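PDB 4N54: inositol dehydrogenase from Lactobacillus casei, which probably catalyses the NAD-dependent oxidation of scyllo-inositol, binding the dinucleotide on a Rossmann fold beside the sugar alcohol. Local coordinates for residues V81-P86 and V104-P109; K108-D113 and F132-M137. All coordinates share one frame; numbering follows the deposited sequence.

Contact 1 (V81-P86 and V104-P109). With NAI (1,4-dihydronicotinamide adenine dinucleotide), chain E; 2H3 ((1r,2r,3r,4r,5r,6r)-cyclohexane-1,2,3,4,5,6-hexol), chain F.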
ATOM      1  N   VAL A  81      16.798  -7.993 -38.881  1.00 56.95           N
ATOM      2  CA  VAL A  81      17.591  -7.089 -38.073  1.00 53.66           C
ATOM      3  C   VAL A  81      16.808  -6.461 -36.937  1.00 53.66           C
ATOM      4  O   VAL A  81      15.613  -6.242 -37.025  1.00 48.44           O
ATOM      5  CB  VAL A  81      18.202  -5.939 -38.896  1.00 56.77           C
ATOM      6  CG1 VAL A  81      19.164  -6.463 -39.954  1.00 57.22           C
ATOM      7  CG2 VAL A  81      17.123  -5.090 -39.507  1.00 49.31           C
ATOM      8  N   PHE A  82      17.532  -6.183 -35.865  1.00 52.87           N
ATOM      9  CA  PHE A  82      17.056  -5.392 -34.755  1.00 48.51           C
ATOM     10  C   PHE A  82      17.786  -4.061 -34.786  1.00 47.83           C
ATOM     11  O   PHE A  82      18.999  -4.018 -34.729  1.00 43.54           O
ATOM     12  CB  PHE A  82      17.367  -6.102 -33.444  1.00 49.03           C
ATOM     13  CG  PHE A  82      16.174  -6.700 -32.773  1.00 47.94           C
ATOM     14  CD1 PHE A  82      15.450  -7.691 -33.380  1.00 53.72           C
ATOM     15  CD2 PHE A  82      15.785  -6.275 -31.530  1.00 53.55           C
ATOM     16  CE1 PHE A  82      14.363  -8.234 -32.767  1.00 52.30           C
ATOM     17  CE2 PHE A  82      14.701  -6.829 -30.918  1.00 51.54           C
ATOM     18  CZ  PHE A  82      13.996  -7.802 -31.544  1.00 51.88           C
ATOM     19  N   ILE A  83      17.046  -2.974 -34.865  1.00 46.48           N
ATOM     20  CA  ILE A  83      17.665  -1.667 -34.928  1.00 45.77           C
ATOM     21  C   ILE A  83      17.604  -0.951 -33.591  1.00 43.47           C
ATOM     22  O   ILE A  83      16.563  -0.508 -33.153  1.00 38.23           O
ATOM     23  CB  ILE A  83      17.068  -0.825 -36.054  1.00 42.08           C
ATOM     24  CG1 ILE A  83      17.371  -1.485 -37.392  1.00 48.23           C
ATOM     25  CG2 ILE A  83      17.608   0.541 -36.033  1.00 38.30           C
ATOM     26  CD1 ILE A  83      16.566  -0.977 -38.508  1.00 46.19           C
ATOM     27  N   VAL A  84      18.758  -0.865 -32.954  1.00 44.65           N
ATOM     28  CA  VAL A  84      18.889  -0.261 -31.647  1.00 44.22           C
ATOM     29  C   VAL A  84      19.981   0.806 -31.702  1.00 48.24           C
ATOM     30  O   VAL A  84      20.645   1.088 -30.723  1.00 40.45           O
ATOM     31  CB  VAL A  84      19.222  -1.315 -30.582  1.00 40.71           C
ATOM     32  CG1 VAL A  84      18.597  -0.945 -29.291  1.00 40.84           C
ATOM     33  CG2 VAL A  84      18.720  -2.654 -30.996  1.00 40.23           C
ATOM     34  N   SER A  85      20.166   1.372 -32.884  1.00 46.62           N
ATOM     35  CA  SER A  85      21.048   2.501 -33.072  1.00 41.44           C
ATOM     36  C   SER A  85      20.332   3.739 -32.558  1.00 44.57           C
ATOM     37  O   SER A  85      19.139   3.690 -32.321  1.00 42.29           O
ATOM     38  CB  SER A  85      21.367   2.656 -34.560  1.00 47.10           C
ATOM     39  OG  SER A  85      20.242   3.069 -35.278  1.00 45.37           O
ATOM     40  N   PRO A  86      21.056   4.853 -32.370  1.00 44.74           N
ATOM     41  CA  PRO A  86      20.406   6.095 -31.970  1.00 44.02           C
ATOM     42  C   PRO A  86      19.330   6.553 -32.964  1.00 44.88           C
ATOM     43  O   PRO A  86      19.359   6.177 -34.121  1.00 45.06           O
ATOM     44  CB  PRO A  86      21.566   7.080 -31.923  1.00 41.00           C
ATOM     45  CG  PRO A  86      22.721   6.266 -31.666  1.00 43.25           C
ATOM     46  CD  PRO A  86      22.515   5.007 -32.386  1.00 45.19           C
ATOM     47  N   VAL A 104      12.382  -6.332 -40.268  1.00 51.74           N
ATOM     48  CA  VAL A 104      12.887  -5.249 -39.439  1.00 53.09           C
ATOM     49  C   VAL A 104      12.169  -5.026 -38.109  1.00 54.06           C
ATOM     50  O   VAL A 104      10.950  -4.929 -38.057  1.00 50.88           O
ATOM     51  CB  VAL A 104      12.867  -3.933 -40.202  1.00 54.30           C
ATOM     52  CG1 VAL A 104      13.133  -2.780 -39.275  1.00 49.72           C
ATOM     53  CG2 VAL A 104      13.889  -3.959 -41.307  1.00 54.04           C
ATOM     54  N   PHE A 105      12.949  -4.955 -37.038  1.00 48.57           N
ATOM     55  CA  PHE A 105      12.492  -4.416 -35.776  1.00 48.40           C
ATOM     56  C   PHE A 105      13.258  -3.131 -35.567  1.00 42.55           C
ATOM     57  O   PHE A 105      14.460  -3.111 -35.695  1.00 47.67           O
ATOM     58  CB  PHE A 105      12.752  -5.403 -34.631  1.00 50.24           C
ATOM     59  CG  PHE A 105      12.461  -4.858 -33.253  1.00 49.77           C
ATOM     60  CD1 PHE A 105      13.375  -4.073 -32.591  1.00 50.74           C
ATOM     61  CD2 PHE A 105      11.292  -5.180 -32.600  1.00 51.62           C
ATOM     62  CE1 PHE A 105      13.111  -3.602 -31.339  1.00 49.04           C
ATOM     63  CE2 PHE A 105      11.032  -4.705 -31.345  1.00 47.41           C
ATOM     64  CZ  PHE A 105      11.936  -3.921 -30.718  1.00 45.93           C
ATOM     65  N   SER A 106      12.552  -2.055 -35.265  1.00 43.21           N
ATOM     66  CA  SER A 106      13.183  -0.789 -34.959  1.00 44.13           C
ATOM     67  C   SER A 106      12.744  -0.282 -33.600  1.00 44.41           C
ATOM     68  O   SER A 106      11.576  -0.329 -33.262  1.00 40.53           O
ATOM     69  CB  SER A 106      12.843   0.252 -36.014  1.00 43.72           C
ATOM     70  OG  SER A 106      13.357   1.522 -35.686  1.00 41.11           O
ATOM     71  N   GLU A 107      13.693   0.227 -32.832  1.00 41.06           N
ATOM     72  CA  GLU A 107      13.360   0.877 -31.592  1.00 40.05           C
ATOM     73  C   GLU A 107      12.644   2.184 -31.832  1.00 41.71           C
ATOM     74  O   GLU A 107      12.661   2.721 -32.923  1.00 41.28           O
ATOM     75  CB  GLU A 107      14.596   1.127 -30.738  1.00 41.02           C
ATOM     76  CG  GLU A 107      14.915   0.040 -29.760  1.00 40.10           C
ATOM     77  CD  GLU A 107      13.761  -0.291 -28.844  1.00 41.20           C
ATOM     78  OE1 GLU A 107      12.956   0.599 -28.536  1.00 42.90           O
ATOM     79  OE2 GLU A 107      13.664  -1.455 -28.445  1.00 40.52           O
ATOM     80  N   LYS A 108      12.008   2.664 -30.781  1.00 33.14           N
ATOM     81  CA  LYS A 108      11.364   3.943 -30.745  1.00 37.63           C
ATOM     82  C   LYS A 108      12.406   5.035 -30.592  1.00 39.50           C
ATOM     83  O   LYS A 108      13.504   4.769 -30.150  1.00 38.19           O
ATOM     84  CB  LYS A 108      10.418   3.984 -29.551  1.00 40.78           C
ATOM     85  CG  LYS A 108      11.099   3.729 -28.190  1.00 37.62           C
ATOM     86  CD  LYS A 108      11.287   5.008 -27.418  1.00 37.57           C
ATOM     87  CE  LYS A 108      12.729   5.350 -27.234  1.00 38.17           C
ATOM     88  NZ  LYS A 108      12.915   6.553 -26.423  1.00 34.66           N
ATOM     89  N   PRO A 109      12.085   6.258 -31.015  1.00 40.30           N
ATOM     90  CA  PRO A 109      10.998   6.585 -31.919  1.00 39.51           C
ATOM     91  C   PRO A 109      11.376   6.124 -33.311  1.00 43.85           C
ATOM     92  O   PRO A 109      12.518   5.773 -33.530  1.00 38.12           O
ATOM     93  CB  PRO A 109      10.960   8.111 -31.876  1.00 42.76           C
ATOM     94  CG  PRO A 109      12.268   8.513 -31.433  1.00 37.39           C
ATOM     95  CD  PRO A 109      12.748   7.466 -30.516  1.00 42.61           C
TER
HETATM   96  PA  NAI E 401      23.415   4.032 -26.597  1.00 41.78           P
HETATM   97  O1A NAI E 401      23.971   5.313 -26.936  1.00 30.46           O
HETATM   98  O2A NAI E 401      23.520   3.445 -25.265  1.00 36.28           O
HETATM   99  O5B NAI E 401      23.893   2.956 -27.588  1.00 43.87           O
HETATM  100  C5B NAI E 401      24.148   3.277 -28.920  1.00 48.98           C
HETATM  101  C4B NAI E 401      24.733   2.104 -29.668  1.00 51.74           C
HETATM  102  O4B NAI E 401      24.559   2.373 -31.045  1.00 56.77           O
HETATM  103  C3B NAI E 401      26.226   1.947 -29.479  1.00 48.99           C
HETATM  104  O3B NAI E 401      26.526   0.587 -29.631  1.00 54.42           O
HETATM  105  C2B NAI E 401      26.839   2.622 -30.668  1.00 54.77           C
HETATM  106  O2B NAI E 401      28.057   1.987 -30.986  1.00 53.65           O
HETATM  107  C1B NAI E 401      25.802   2.337 -31.721  1.00 52.14           C
HETATM  108  N9A NAI E 401      25.830   3.310 -32.806  1.00 52.05           N
HETATM  109  C8A NAI E 401      25.779   4.618 -32.678  1.00 51.82           C
HETATM  110  N7A NAI E 401      25.818   5.228 -33.867  1.00 48.57           N
HETATM  111  C5A NAI E 401      25.873   4.283 -34.787  1.00 51.46           C
HETATM  112  C6A NAI E 401      25.929   4.236 -36.250  1.00 54.91           C
HETATM  113  N6A NAI E 401      25.927   5.359 -36.932  1.00 50.23           N
HETATM  114  N1A NAI E 401      25.972   3.055 -36.863  1.00 56.30           N
HETATM  115  C2A NAI E 401      25.968   1.937 -36.141  1.00 53.20           C
HETATM  116  N3A NAI E 401      25.910   1.898 -34.807  1.00 52.92           N
HETATM  117  C4A NAI E 401      25.875   3.019 -34.083  1.00 51.29           C
HETATM  118  O3  NAI E 401      21.890   4.160 -26.979  1.00 40.88           O
HETATM  119  PN  NAI E 401      20.721   3.355 -26.331  1.00 43.30           P
HETATM  120  O1N NAI E 401      20.410   3.942 -25.057  1.00 37.39           O
HETATM  121  O2N NAI E 401      20.986   1.945 -26.431  1.00 38.33           O
HETATM  122  O5D NAI E 401      19.554   3.682 -27.323  1.00 40.89           O
HETATM  123  C5D NAI E 401      19.317   2.940 -28.499  1.00 41.45           C
HETATM  124  C4D NAI E 401      17.935   3.149 -29.094  1.00 46.71           C
HETATM  125  O4D NAI E 401      16.994   2.449 -28.326  1.00 46.53           O
HETATM  126  C3D NAI E 401      17.499   4.593 -29.137  1.00 42.85           C
HETATM  127  O3D NAI E 401      16.817   4.827 -30.343  1.00 46.81           O
HETATM  128  C2D NAI E 401      16.568   4.692 -27.966  1.00 47.07           C
HETATM  129  O2D NAI E 401      15.565   5.666 -28.158  1.00 42.59           O
HETATM  130  C1D NAI E 401      16.007   3.294 -27.841  1.00 33.74           C
HETATM  131  N1N NAI E 401      15.783   2.891 -26.478  1.00 42.57           N
HETATM  132  C2N NAI E 401      14.615   2.395 -26.194  1.00 42.41           C
HETATM  133  C3N NAI E 401      14.279   1.969 -24.941  1.00 40.57           C
HETATM  134  C7N NAI E 401      12.912   1.438 -24.698  1.00 37.58           C
HETATM  135  O7N NAI E 401      12.468   1.496 -23.615  1.00 41.53           O
HETATM  136  N7N NAI E 401      12.185   0.914 -25.644  1.00 36.28           N
HETATM  137  C4N NAI E 401      15.276   2.060 -23.824  1.00 40.00           C
HETATM  138  C5N NAI E 401      16.531   2.609 -24.279  1.00 45.73           C
HETATM  139  C6N NAI E 401      16.731   2.996 -25.578  1.00 40.93           C
HETATM  140  O3  2H3 F 402      12.393   3.875 -21.737  1.00 37.42           O
HETATM  141  C3  2H3 F 402      13.193   4.984 -21.905  1.00 35.87           C
HETATM  142  C4  2H3 F 402      14.373   4.940 -20.974  1.00 32.59           C
HETATM  143  O4  2H3 F 402      13.939   5.069 -19.677  1.00 31.62           O
HETATM  144  C5  2H3 F 402      15.277   6.115 -21.203  1.00 35.42           C
HETATM  145  O5  2H3 F 402      16.345   6.087 -20.354  1.00 31.01           O
HETATM  146  C6  2H3 F 402      15.749   6.138 -22.619  1.00 36.86           C
HETATM  147  O6  2H3 F 402      16.576   7.199 -22.829  1.00 37.89           O
HETATM  148  C1  2H3 F 402      14.621   6.255 -23.580  1.00 36.54           C
HETATM  149  O1  2H3 F 402      15.133   6.078 -24.837  1.00 36.26           O
HETATM  150  C2  2H3 F 402      13.548   5.045 -23.353  1.00 35.90           C
HETATM  151  O2  2H3 F 402      12.413   5.240 -24.089  1.00 30.73           O
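Phe82 and Phe105 lie one over the other as an offset stack, ring centroids 4.1 Å apart and planes within 11° of parallel. CD1 of Phe105 sits over the rim of one Phe82 face, 3.4 Å from CD2, and the CB of Phe105 adds a CH-pi contact to the same ring. Both side chains leave the same face of the sheet from paired positions, and Phe82 leans across so that the two flat rings overlap; with chi1 at 173°, CG of Phe105 stands opposite the main-chain N, which carries its ring under that of Phe82. On the opposite face of the sheet, the branched Val81, Ile83 and Val104 meet through their methyls: CG2 of Val81 lies 3.9 Å from CG2 of Val104, and CD1 of Ile83 reaches CG1 of Val104.

The backbones are joined by three parallel-sheet hydrogen bonds, Phe105 N to Val81 O, Ile83 N to Phe105 O, and Glu107 N to Ile83 O. The last of these fixes the start of Glu107, whose chain bends at chi2 and brings OE1 to N7N of the nicotinamide amide at 3.0 Å, in a nearly straight bond of 170°. Lys108 N also donates to this OE1, from above the carboxylate plane, while His29 holds OE2; the Lys108 amide and His29 thus help to fix the carboxylate, His29 from behind the first shell. The Ser85 and Lys108 carbonyls accept from the nicotinamide ribose hydroxyls O3D and O2D, and Pro86 lays its CD 3.3 Å from C8A of the adenine.

Strands 80-83 and 103-106 with helix 90-99 form a beta-alpha-beta unit of the Rossmann sheet. The helix covers Ile83 and Ser106, strand 15-20 lies beyond strand 80-83, and His29 and Phe311 meet the Phe82 ring.

Contact 2 (K108-D113 and F132-M137). With NAI (1,4-dihydronicotinamide adenine dinucleotide), chain E; 2H3 ((1r,2r,3r,4r,5r,6r)-cyclohexane-1,2,3,4,5,6-hexol), chain F.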
ATOM      1  N   LYS A 108      12.008   2.664 -30.781  1.00 33.14           N
ATOM      2  CA  LYS A 108      11.364   3.943 -30.745  1.00 37.63           C
ATOM      3  C   LYS A 108      12.406   5.035 -30.592  1.00 39.50           C
ATOM      4  O   LYS A 108      13.504   4.769 -30.150  1.00 38.19           O
ATOM      5  CB  LYS A 108      10.418   3.984 -29.551  1.00 40.78           C
ATOM      6  CG  LYS A 108      11.099   3.729 -28.190  1.00 37.62           C
ATOM      7  CD  LYS A 108      11.287   5.008 -27.418  1.00 37.57           C
ATOM      8  CE  LYS A 108      12.729   5.350 -27.234  1.00 38.17           C
ATOM      9  NZ  LYS A 108      12.915   6.553 -26.423  1.00 34.66           N
ATOM     10  N   PRO A 109      12.085   6.258 -31.015  1.00 40.30           N
ATOM     11  CA  PRO A 109      10.998   6.585 -31.919  1.00 39.51           C
ATOM     12  C   PRO A 109      11.376   6.124 -33.311  1.00 43.85           C
ATOM     13  O   PRO A 109      12.518   5.773 -33.530  1.00 38.12           O
ATOM     14  CB  PRO A 109      10.960   8.111 -31.876  1.00 42.76           C
ATOM     15  CG  PRO A 109      12.268   8.513 -31.433  1.00 37.39           C
ATOM     16  CD  PRO A 109      12.748   7.466 -30.516  1.00 42.61           C
ATOM     17  N   ILE A 110      10.439   6.112 -34.243  1.00 41.59           N
ATOM     18  CA  ILE A 110      10.756   5.585 -35.560  1.00 45.66           C
ATOM     19  C   ILE A 110      11.708   6.512 -36.310  1.00 41.31           C
ATOM     20  O   ILE A 110      12.549   6.063 -37.052  1.00 45.89           O
ATOM     21  CB  ILE A 110       9.494   5.239 -36.380  1.00 42.93           C
ATOM     22  CG1 ILE A 110       9.858   4.331 -37.544  1.00 40.74           C
ATOM     23  CG2 ILE A 110       8.771   6.479 -36.823  1.00 39.25           C
ATOM     24  CD1 ILE A 110       8.697   3.783 -38.243  1.00 40.58           C
ATOM     25  N   GLY A 111      11.569   7.802 -36.055  1.00 43.41           N
ATOM     26  CA  GLY A 111      12.390   8.823 -36.644  1.00 44.87           C
ATOM     27  C   GLY A 111      12.117  10.131 -35.955  1.00 45.14           C
ATOM     28  O   GLY A 111      11.355  10.184 -35.010  1.00 41.92           O
ATOM     29  N   LEU A 112      12.743  11.192 -36.435  1.00 44.94           N
ATOM     30  CA  LEU A 112      12.601  12.493 -35.820  1.00 40.04           C
ATOM     31  C   LEU A 112      12.033  13.508 -36.792  1.00 48.10           C
ATOM     32  O   LEU A 112      11.639  14.591 -36.395  1.00 46.88           O
ATOM     33  CB  LEU A 112      13.947  12.969 -35.295  1.00 42.36           C
ATOM     34  CG  LEU A 112      14.699  11.940 -34.455  1.00 42.69           C
ATOM     35  CD1 LEU A 112      16.094  12.390 -34.158  1.00 46.00           C
ATOM     36  CD2 LEU A 112      13.952  11.686 -33.186  1.00 39.39           C
ATOM     37  N   ASP A 113      11.998  13.153 -38.067  1.00 48.50           N
ATOM     38  CA  ASP A 113      11.448  14.035 -39.086  1.00 47.40           C
ATOM     39  C   ASP A 113      10.242  13.420 -39.774  1.00 43.89           C
ATOM     40  O   ASP A 113      10.279  12.292 -40.216  1.00 44.06           O
ATOM     41  CB  ASP A 113      12.513  14.395 -40.110  1.00 47.91           C
ATOM     42  CG  ASP A 113      11.979  15.254 -41.228  1.00 53.28           C
ATOM     43  OD1 ASP A 113      11.492  14.693 -42.214  1.00 56.06           O
ATOM     44  OD2 ASP A 113      12.053  16.487 -41.123  1.00 56.94           O
ATOM     45  N   PHE A 132       7.515  -5.559 -40.330  1.00 47.07           N
ATOM     46  CA  PHE A 132       7.939  -4.349 -39.661  1.00 50.94           C
ATOM     47  C   PHE A 132       7.292  -4.206 -38.293  1.00 51.19           C
ATOM     48  O   PHE A 132       6.080  -4.127 -38.175  1.00 44.06           O
ATOM     49  CB  PHE A 132       7.666  -3.102 -40.489  1.00 49.94           C
ATOM     50  CG  PHE A 132       8.125  -1.848 -39.834  1.00 54.31           C
ATOM     51  CD1 PHE A 132       9.466  -1.538 -39.777  1.00 54.10           C
ATOM     52  CD2 PHE A 132       7.229  -0.985 -39.257  1.00 51.61           C
ATOM     53  CE1 PHE A 132       9.889  -0.416 -39.175  1.00 49.03           C
ATOM     54  CE2 PHE A 132       7.665   0.148 -38.651  1.00 52.66           C
ATOM     55  CZ  PHE A 132       8.998   0.425 -38.614  1.00 52.08           C
ATOM     56  N   GLN A 133       8.132  -4.162 -37.267  1.00 46.81           N
ATOM     57  CA  GLN A 133       7.673  -3.999 -35.903  1.00 47.11           C
ATOM     58  C   GLN A 133       8.435  -2.897 -35.213  1.00 45.32           C
ATOM     59  O   GLN A 133       9.646  -2.877 -35.215  1.00 43.99           O
ATOM     60  CB  GLN A 133       7.815  -5.304 -35.125  1.00 39.55           C
ATOM     61  CG  GLN A 133       7.222  -5.287 -33.751  1.00 42.32           C
ATOM     62  CD  GLN A 133       7.271  -6.637 -33.112  1.00 46.18           C
ATOM     63  OE1 GLN A 133       7.137  -7.644 -33.778  1.00 46.16           O
ATOM     64  NE2 GLN A 133       7.487  -6.669 -31.816  1.00 45.76           N
ATOM     65  N   LEU A 134       7.695  -1.981 -34.623  1.00 44.62           N
ATOM     66  CA  LEU A 134       8.261  -0.892 -33.860  1.00 42.80           C
ATOM     67  C   LEU A 134       8.234  -1.214 -32.365  1.00 42.36           C
ATOM     68  O   LEU A 134       7.318  -1.850 -31.884  1.00 37.37           O
ATOM     69  CB  LEU A 134       7.485   0.371 -34.154  1.00 40.91           C
ATOM     70  CG  LEU A 134       7.894   1.642 -33.463  1.00 39.74           C
ATOM     71  CD1 LEU A 134       9.321   1.985 -33.771  1.00 45.95           C
ATOM     72  CD2 LEU A 134       6.978   2.702 -33.944  1.00 41.49           C
ATOM     73  N   GLY A 135       9.249  -0.750 -31.647  1.00 43.38           N
ATOM     74  CA  GLY A 135       9.522  -1.198 -30.297  1.00 36.48           C
ATOM     75  C   GLY A 135       8.856  -0.471 -29.160  1.00 39.23           C
ATOM     76  O   GLY A 135       9.502  -0.101 -28.197  1.00 37.62           O
ATOM     77  N   PHE A 136       7.557  -0.269 -29.267  1.00 34.89           N
ATOM     78  CA  PHE A 136       6.776   0.200 -28.150  1.00 34.38           C
ATOM     79  C   PHE A 136       6.483  -0.961 -27.192  1.00 39.53           C
ATOM     80  O   PHE A 136       5.397  -1.509 -27.180  1.00 34.14           O
ATOM     81  CB  PHE A 136       5.492   0.842 -28.638  1.00 35.87           C
ATOM     82  CG  PHE A 136       5.681   2.187 -29.259  1.00 38.56           C
ATOM     83  CD1 PHE A 136       6.234   3.216 -28.549  1.00 38.06           C
ATOM     84  CD2 PHE A 136       5.280   2.429 -30.545  1.00 39.66           C
ATOM     85  CE1 PHE A 136       6.397   4.441 -29.108  1.00 40.64           C
ATOM     86  CE2 PHE A 136       5.435   3.659 -31.096  1.00 41.64           C
ATOM     87  CZ  PHE A 136       5.994   4.661 -30.382  1.00 39.87           C
ATOM     88  N   MET A 137       7.475  -1.312 -26.388  1.00 32.33           N
ATOM     89  CA  MET A 137       7.427  -2.498 -25.560  1.00 35.85           C
ATOM     90  C   MET A 137       6.352  -2.512 -24.477  1.00 34.81           C
ATOM     91  O   MET A 137       5.958  -3.572 -24.035  1.00 33.47           O
ATOM     92  CB  MET A 137       8.789  -2.783 -24.937  1.00 38.62           C
ATOM     93  CG  MET A 137       9.129  -1.932 -23.743  1.00 35.65           C
ATOM     94  SD  MET A 137       9.230  -0.199 -24.114  1.00 42.19           S
ATOM     95  CE  MET A 137       9.647   0.435 -22.520  1.00 33.56           C
TER
HETATM   96  PA  NAI E 401      23.415   4.032 -26.597  1.00 41.78           P
HETATM   97  O1A NAI E 401      23.971   5.313 -26.936  1.00 30.46           O
HETATM   98  O2A NAI E 401      23.520   3.445 -25.265  1.00 36.28           O
HETATM   99  O5B NAI E 401      23.893   2.956 -27.588  1.00 43.87           O
HETATM  100  C5B NAI E 401      24.148   3.277 -28.920  1.00 48.98           C
HETATM  101  C4B NAI E 401      24.733   2.104 -29.668  1.00 51.74           C
HETATM  102  O4B NAI E 401      24.559   2.373 -31.045  1.00 56.77           O
HETATM  103  C3B NAI E 401      26.226   1.947 -29.479  1.00 48.99           C
HETATM  104  O3B NAI E 401      26.526   0.587 -29.631  1.00 54.42           O
HETATM  105  C2B NAI E 401      26.839   2.622 -30.668  1.00 54.77           C
HETATM  106  O2B NAI E 401      28.057   1.987 -30.986  1.00 53.65           O
HETATM  107  C1B NAI E 401      25.802   2.337 -31.721  1.00 52.14           C
HETATM  108  N9A NAI E 401      25.830   3.310 -32.806  1.00 52.05           N
HETATM  109  C8A NAI E 401      25.779   4.618 -32.678  1.00 51.82           C
HETATM  110  N7A NAI E 401      25.818   5.228 -33.867  1.00 48.57           N
HETATM  111  C5A NAI E 401      25.873   4.283 -34.787  1.00 51.46           C
HETATM  112  C6A NAI E 401      25.929   4.236 -36.250  1.00 54.91           C
HETATM  113  N6A NAI E 401      25.927   5.359 -36.932  1.00 50.23           N
HETATM  114  N1A NAI E 401      25.972   3.055 -36.863  1.00 56.30           N
HETATM  115  C2A NAI E 401      25.968   1.937 -36.141  1.00 53.20           C
HETATM  116  N3A NAI E 401      25.910   1.898 -34.807  1.00 52.92           N
HETATM  117  C4A NAI E 401      25.875   3.019 -34.083  1.00 51.29           C
HETATM  118  O3  NAI E 401      21.890   4.160 -26.979  1.00 40.88           O
HETATM  119  PN  NAI E 401      20.721   3.355 -26.331  1.00 43.30           P
HETATM  120  O1N NAI E 401      20.410   3.942 -25.057  1.00 37.39           O
HETATM  121  O2N NAI E 401      20.986   1.945 -26.431  1.00 38.33           O
HETATM  122  O5D NAI E 401      19.554   3.682 -27.323  1.00 40.89           O
HETATM  123  C5D NAI E 401      19.317   2.940 -28.499  1.00 41.45           C
HETATM  124  C4D NAI E 401      17.935   3.149 -29.094  1.00 46.71           C
HETATM  125  O4D NAI E 401      16.994   2.449 -28.326  1.00 46.53           O
HETATM  126  C3D NAI E 401      17.499   4.593 -29.137  1.00 42.85           C
HETATM  127  O3D NAI E 401      16.817   4.827 -30.343  1.00 46.81           O
HETATM  128  C2D NAI E 401      16.568   4.692 -27.966  1.00 47.07           C
HETATM  129  O2D NAI E 401      15.565   5.666 -28.158  1.00 42.59           O
HETATM  130  C1D NAI E 401      16.007   3.294 -27.841  1.00 33.74           C
HETATM  131  N1N NAI E 401      15.783   2.891 -26.478  1.00 42.57           N
HETATM  132  C2N NAI E 401      14.615   2.395 -26.194  1.00 42.41           C
HETATM  133  C3N NAI E 401      14.279   1.969 -24.941  1.00 40.57           C
HETATM  134  C7N NAI E 401      12.912   1.438 -24.698  1.00 37.58           C
HETATM  135  O7N NAI E 401      12.468   1.496 -23.615  1.00 41.53           O
HETATM  136  N7N NAI E 401      12.185   0.914 -25.644  1.00 36.28           N
HETATM  137  C4N NAI E 401      15.276   2.060 -23.824  1.00 40.00           C
HETATM  138  C5N NAI E 401      16.531   2.609 -24.279  1.00 45.73           C
HETATM  139  C6N NAI E 401      16.731   2.996 -25.578  1.00 40.93           C
HETATM  140  O3  2H3 F 402      12.393   3.875 -21.737  1.00 37.42           O
HETATM  141  C3  2H3 F 402      13.193   4.984 -21.905  1.00 35.87           C
HETATM  142  C4  2H3 F 402      14.373   4.940 -20.974  1.00 32.59           C
HETATM  143  O4  2H3 F 402      13.939   5.069 -19.677  1.00 31.62           O
HETATM  144  C5  2H3 F 402      15.277   6.115 -21.203  1.00 35.42           C
HETATM  145  O5  2H3 F 402      16.345   6.087 -20.354  1.00 31.01           O
HETATM  146  C6  2H3 F 402      15.749   6.138 -22.619  1.00 36.86           C
HETATM  147  O6  2H3 F 402      16.576   7.199 -22.829  1.00 37.89           O
HETATM  148  C1  2H3 F 402      14.621   6.255 -23.580  1.00 36.54           C
HETATM  149  O1  2H3 F 402      15.133   6.078 -24.837  1.00 36.26           O
HETATM  150  C2  2H3 F 402      13.548   5.045 -23.353  1.00 35.90           C
HETATM  151  O2  2H3 F 402      12.413   5.240 -24.089  1.00 30.73           O
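Ile110 drives its CD1 against the edge of the Phe132 ring, near the ring plane and 3.4 Å from CZ, and this is the tight end of the contact. The methyl reaches so far because the isoleucine chain is fully extended, CG1 anti to the backbone N (chi1 -163°) and chi2 at 171°. Leu134 fills in behind with CD1, 4.2 Å from CB of Ile110 and 4.1 Å from the backbone N of Lys108. Aliphatic branches suit this place, where no hydrogen bond crosses between the two segments.

Packing is looser toward the cofactor. The CB of Lys108 passes CE1 of Phe136 obliquely at 4.1 Å, and its CG stays as far from the carbonyl O of Gly135. Gly135 and Phe136 are each the centre of an inverse gamma turn, and these tight turns probably help bring Met137 to the nicotinamide, where SD accepts a weak hydrogen bond from N7N at 3.5 Å. The end of Lys108 leads away from 132-137 through bends at chi2 and chi3, toward the inositol, and its NZ, whose modelled position is somewhat doubtful, bonds O1 and O2 of scyllo-inositol and pairs with Asp191. A methionine in its place would probably leave Asp191 without its positive mate and the two inositol hydroxyls without their shared donor.

On the outer side, partly exposed Leu112 and exposed Asp113 run off toward helix 114-126, which Asp113 caps at Ala116 N. Helix 325-344 covers Ile110 and Phe132 through Ala325, helix 301-317 packs on Met137, and helix 193-204 borders Lys108 and Phe136.

Overall arrangement
Contacts 1 and 2 adjoin on one parallel sheet, their centres 7 Å apart, the first between two strands and the second between the loop after 103-106 and the edge strand 132-134 with its continuation. Strand 103-106 is common ground: it pairs with 80-83 in contact 1 and with 132-134 on its other flank, where Ser106 N to Gln133 O and Gln133 N to Val104 O, both 3.0 Å, are probable hydrogen bonds. Lys108 and Pro109, joined by a cis peptide bond, belong to both contacts, so the loop leaving strand 103-106 runs from the sheet directly to the cofactor and inositol. There the nicotinamide amide is approached from both contacts, by Glu107 and by Met137, with scyllo-inositol alongside.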